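Local coordinates for protein 2',5'-phosphodiesterase 12 (Homo sapiens, PDB 4Z0V) that belongs to the endonuclease/exonuclease/phosphatase family, with a DNase I-like fold, and is modelled with a bound magnesium ion, at residues P378-Y383 and L409-V415. Residues are numbered along the deposited sequence; the frame is centred on the assembly and turned at random.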
ATOM      1  N   PRO A 378      -6.330  -9.339  14.287  1.00 18.86           N
ATOM      2  CA  PRO A 378      -7.767  -9.124  14.029  1.00 18.19           C
ATOM      3  C   PRO A 378      -8.468 -10.415  13.615  1.00 19.40           C
ATOM      4  O   PRO A 378      -7.818 -11.348  13.127  1.00 17.65           O
ATOM      5  CB  PRO A 378      -7.776  -8.127  12.859  1.00 20.31           C
ATOM      6  CG  PRO A 378      -6.443  -7.464  12.889  1.00 26.66           C
ATOM      7  CD  PRO A 378      -5.484  -8.507  13.396  1.00 22.07           C
ATOM      8  N   ALA A 379      -9.799 -10.459  13.780  1.00 16.48           N
ATOM      9  CA  ALA A 379     -10.629 -11.592  13.367  1.00 17.18           C
ATOM     10  C   ALA A 379     -10.342 -11.892  11.877  1.00 18.78           C
ATOM     11  O   ALA A 379     -10.217 -13.047  11.486  1.00 16.20           O
ATOM     12  CB  ALA A 379     -12.115 -11.268  13.590  1.00 18.35           C
ATOM     13  N   TYR A 380     -10.125 -10.831  11.066  1.00 14.11           N
ATOM     14  CA  TYR A 380      -9.753 -11.007   9.650  1.00 11.96           C
ATOM     15  C   TYR A 380      -9.264  -9.681   9.064  1.00 15.33           C
ATOM     16  O   TYR A 380      -9.629  -8.610   9.551  1.00 15.36           O
ATOM     17  CB  TYR A 380     -10.938 -11.553   8.784  1.00 11.69           C
ATOM     18  CG  TYR A 380     -12.221 -10.777   8.992  1.00 13.78           C
ATOM     19  CD1 TYR A 380     -12.425  -9.548   8.370  1.00 13.97           C
ATOM     20  CD2 TYR A 380     -13.251 -11.289   9.780  1.00 14.40           C
ATOM     21  CE1 TYR A 380     -13.590  -8.813   8.580  1.00 15.30           C
ATOM     22  CE2 TYR A 380     -14.423 -10.564   9.997  1.00 15.04           C
ATOM     23  CZ  TYR A 380     -14.579  -9.317   9.412  1.00 17.72           C
ATOM     24  OH  TYR A 380     -15.722  -8.590   9.618  1.00 15.73           O
ATOM     25  N   THR A 381      -8.450  -9.770   8.025  1.00 12.43           N
ATOM     26  CA  THR A 381      -7.978  -8.620   7.238  1.00 12.85           C
ATOM     27  C   THR A 381      -8.374  -8.861   5.777  1.00 15.89           C
ATOM     28  O   THR A 381      -8.124  -8.028   4.918  1.00 14.10           O
ATOM     29  CB  THR A 381      -6.455  -8.399   7.400  1.00 16.72           C
ATOM     30  OG1 THR A 381      -5.769  -9.524   6.863  1.00 12.91           O
ATOM     31  CG2 THR A 381      -6.033  -8.203   8.857  1.00 15.74           C
ATOM     32  N   ASN A 382      -8.939 -10.034   5.496  1.00 11.88           N
ATOM     33  CA  ASN A 382      -9.401 -10.431   4.179  1.00 10.20           C
ATOM     34  C   ASN A 382     -10.769 -11.068   4.367  1.00 13.62           C
ATOM     35  O   ASN A 382     -10.887 -11.958   5.203  1.00 14.08           O
ATOM     36  CB  ASN A 382      -8.403 -11.376   3.535  1.00  8.50           C
ATOM     37  CG  ASN A 382      -8.861 -11.981   2.216  1.00 24.16           C
ATOM     38  OD1 ASN A 382      -9.001 -13.176   2.106  1.00 29.56           O
ATOM     39  ND2 ASN A 382      -8.980 -11.197   1.163  1.00 19.98           N
ATOM     40  N   TYR A 383     -11.817 -10.566   3.677  1.00 10.72           N
ATOM     41  CA  TYR A 383     -13.167 -11.123   3.921  1.00 10.32           C
ATOM     42  C   TYR A 383     -13.927 -11.229   2.603  1.00 13.93           C
ATOM     43  O   TYR A 383     -14.393 -10.223   2.067  1.00 12.67           O
ATOM     44  CB  TYR A 383     -13.913 -10.239   4.930  1.00 11.50           C
ATOM     45  CG  TYR A 383     -15.167 -10.888   5.471  1.00 13.21           C
ATOM     46  CD1 TYR A 383     -16.365 -10.834   4.763  1.00 14.24           C
ATOM     47  CD2 TYR A 383     -15.142 -11.612   6.661  1.00 15.06           C
ATOM     48  CE1 TYR A 383     -17.523 -11.423   5.259  1.00 14.36           C
ATOM     49  CE2 TYR A 383     -16.290 -12.233   7.151  1.00 15.87           C
ATOM     50  CZ  TYR A 383     -17.475 -12.143   6.437  1.00 22.29           C
ATOM     51  OH  TYR A 383     -18.607 -12.779   6.871  1.00 19.36           O
ATOM     52  N   LEU A 409     -10.323  -1.676  12.835  1.00 13.80           N
ATOM     53  CA  LEU A 409     -10.824  -2.178  11.566  1.00 14.14           C
ATOM     54  C   LEU A 409     -12.317  -1.887  11.477  1.00 17.67           C
ATOM     55  O   LEU A 409     -12.955  -1.711  12.530  1.00 17.50           O
ATOM     56  CB  LEU A 409     -10.535  -3.690  11.460  1.00 14.52           C
ATOM     57  CG  LEU A 409      -9.127  -4.005  10.908  1.00 19.94           C
ATOM     58  CD1 LEU A 409      -8.039  -3.736  11.964  1.00 21.11           C
ATOM     59  CD2 LEU A 409      -9.040  -5.444  10.479  1.00 23.84           C
ATOM     60  N   PRO A 410     -12.910  -1.824  10.266  1.00 13.72           N
ATOM     61  CA  PRO A 410     -14.370  -1.623  10.188  1.00 12.26           C
ATOM     62  C   PRO A 410     -15.113  -2.695  10.976  1.00 18.74           C
ATOM     63  O   PRO A 410     -14.589  -3.811  11.153  1.00 17.57           O
ATOM     64  CB  PRO A 410     -14.675  -1.797   8.685  1.00 13.69           C
ATOM     65  CG  PRO A 410     -13.397  -1.498   7.992  1.00 19.37           C
ATOM     66  CD  PRO A 410     -12.319  -2.022   8.922  1.00 15.49           C
ATOM     67  N   SER A 411     -16.322  -2.381  11.444  1.00 14.37           N
ATOM     68  CA  SER A 411     -17.097  -3.398  12.186  1.00 14.34           C
ATOM     69  C   SER A 411     -17.529  -4.549  11.265  1.00 17.63           C
ATOM     70  O   SER A 411     -17.606  -4.388  10.044  1.00 15.43           O
ATOM     71  CB  SER A 411     -18.342  -2.760  12.799  1.00 16.51           C
ATOM     72  OG  SER A 411     -19.232  -2.443  11.738  1.00 16.49           O
ATOM     73  N   HIS A 412     -17.897  -5.689  11.856  1.00 17.24           N
ATOM     74  CA  HIS A 412     -18.378  -6.819  11.083  1.00 17.36           C
ATOM     75  C   HIS A 412     -19.668  -6.426  10.331  1.00 18.32           C
ATOM     76  O   HIS A 412     -19.876  -6.884   9.213  1.00 16.28           O
ATOM     77  CB  HIS A 412     -18.586  -8.042  11.997  1.00 19.25           C
ATOM     78  CG  HIS A 412     -18.884  -9.296  11.239  1.00 22.89           C
ATOM     79  ND1 HIS A 412     -17.922  -9.907  10.450  1.00 24.96           N
ATOM     80  CD2 HIS A 412     -20.041  -9.993  11.135  1.00 24.92           C
ATOM     81  CE1 HIS A 412     -18.511 -10.959   9.904  1.00 24.52           C
ATOM     82  NE2 HIS A 412     -19.791 -11.046  10.278  1.00 24.87           N
ATOM     83  N   GLU A 413     -20.514  -5.546  10.926  1.00 16.86           N
ATOM     84  CA  GLU A 413     -21.741  -5.078  10.251  1.00 17.56           C
ATOM     85  C   GLU A 413     -21.384  -4.300   8.967  1.00 19.89           C
ATOM     86  O   GLU A 413     -21.968  -4.551   7.910  1.00 18.80           O
ATOM     87  CB  GLU A 413     -22.596  -4.210  11.190  1.00 19.66           C
ATOM     88  N   GLU A 414     -20.351  -3.437   9.044  1.00 17.23           N
ATOM     89  CA  GLU A 414     -19.865  -2.662   7.903  1.00 15.74           C
ATOM     90  C   GLU A 414     -19.297  -3.574   6.813  1.00 19.08           C
ATOM     91  O   GLU A 414     -19.534  -3.345   5.637  1.00 20.29           O
ATOM     92  CB  GLU A 414     -18.776  -1.688   8.369  1.00 16.27           C
ATOM     93  CG  GLU A 414     -19.307  -0.433   9.036  1.00 24.09           C
ATOM     94  CD  GLU A 414     -18.178   0.532   9.318  1.00 36.46           C
ATOM     95  OE1 GLU A 414     -17.365   0.258  10.230  1.00 26.44           O
ATOM     96  OE2 GLU A 414     -18.085   1.546   8.595  1.00 31.01           O
ATOM     97  N   VAL A 415     -18.568  -4.619   7.216  1.00 13.86           N
ATOM     98  CA  VAL A 415     -17.923  -5.547   6.313  1.00 12.80           C
ATOM     99  C   VAL A 415     -18.967  -6.401   5.592  1.00 18.62           C
ATOM    100  O   VAL A 415     -18.746  -6.749   4.434  1.00 17.47           O
ATOM    101  CB  VAL A 415     -16.886  -6.420   7.093  1.00 14.97           C
ATOM    102  CG1 VAL A 415     -16.422  -7.619   6.271  1.00 13.86           C
ATOM    103  CG2 VAL A 415     -15.687  -5.582   7.506  1.00 14.94           C
TER
HETATM  104  O   HOH W   1     -14.414  -6.617  11.131  1.00 22.13           O
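L409 faces P378 and V415 faces Y383, their CA atoms 8.0 and 7.7 Å apart, as the contact passes from loop beside loop at the first pair to strand beside helix at the second. Y380 extends toward the helix: its CB does not point there, but chi1 of 49° turns the ring toward H412 and V415. Its OH hydrogen-bonds to H412 ND1 at 2.7 Å; the bond lies at the edge of the H412 ring, near its plane, and the two rings meet rim to rim with planes at 61°. A water joins Y380 OH, weakly, to P410 O. V415 packs against both tyrosines, its CG1 3.8 Å from Y380 CE1 and over the face of the Y383 ring in a CH-pi contact, 3.9 Å from the centroid. Y383 CD2 in turn lies over the centre of one Y380 face, completing an aromatic cluster with H412. Further along, L409 CD2 packs on P378 CB at 3.8 Å. S411 and E414 form a capping box that starts the helix. Within the endonuclease/exonuclease/phosphatase region, the contact packs strand 382-384 of a mixed sheet against helix 412-416, the T381 side chain about 11 Å from the magnesium ion. T381 and N382 make a classic beta bulge opposite G389, and T381 OG1 hydrogen-bonds to D392 OD2 and L391 N of strand 387-397, while L409 and P410 rest on R113 of helix 110-113.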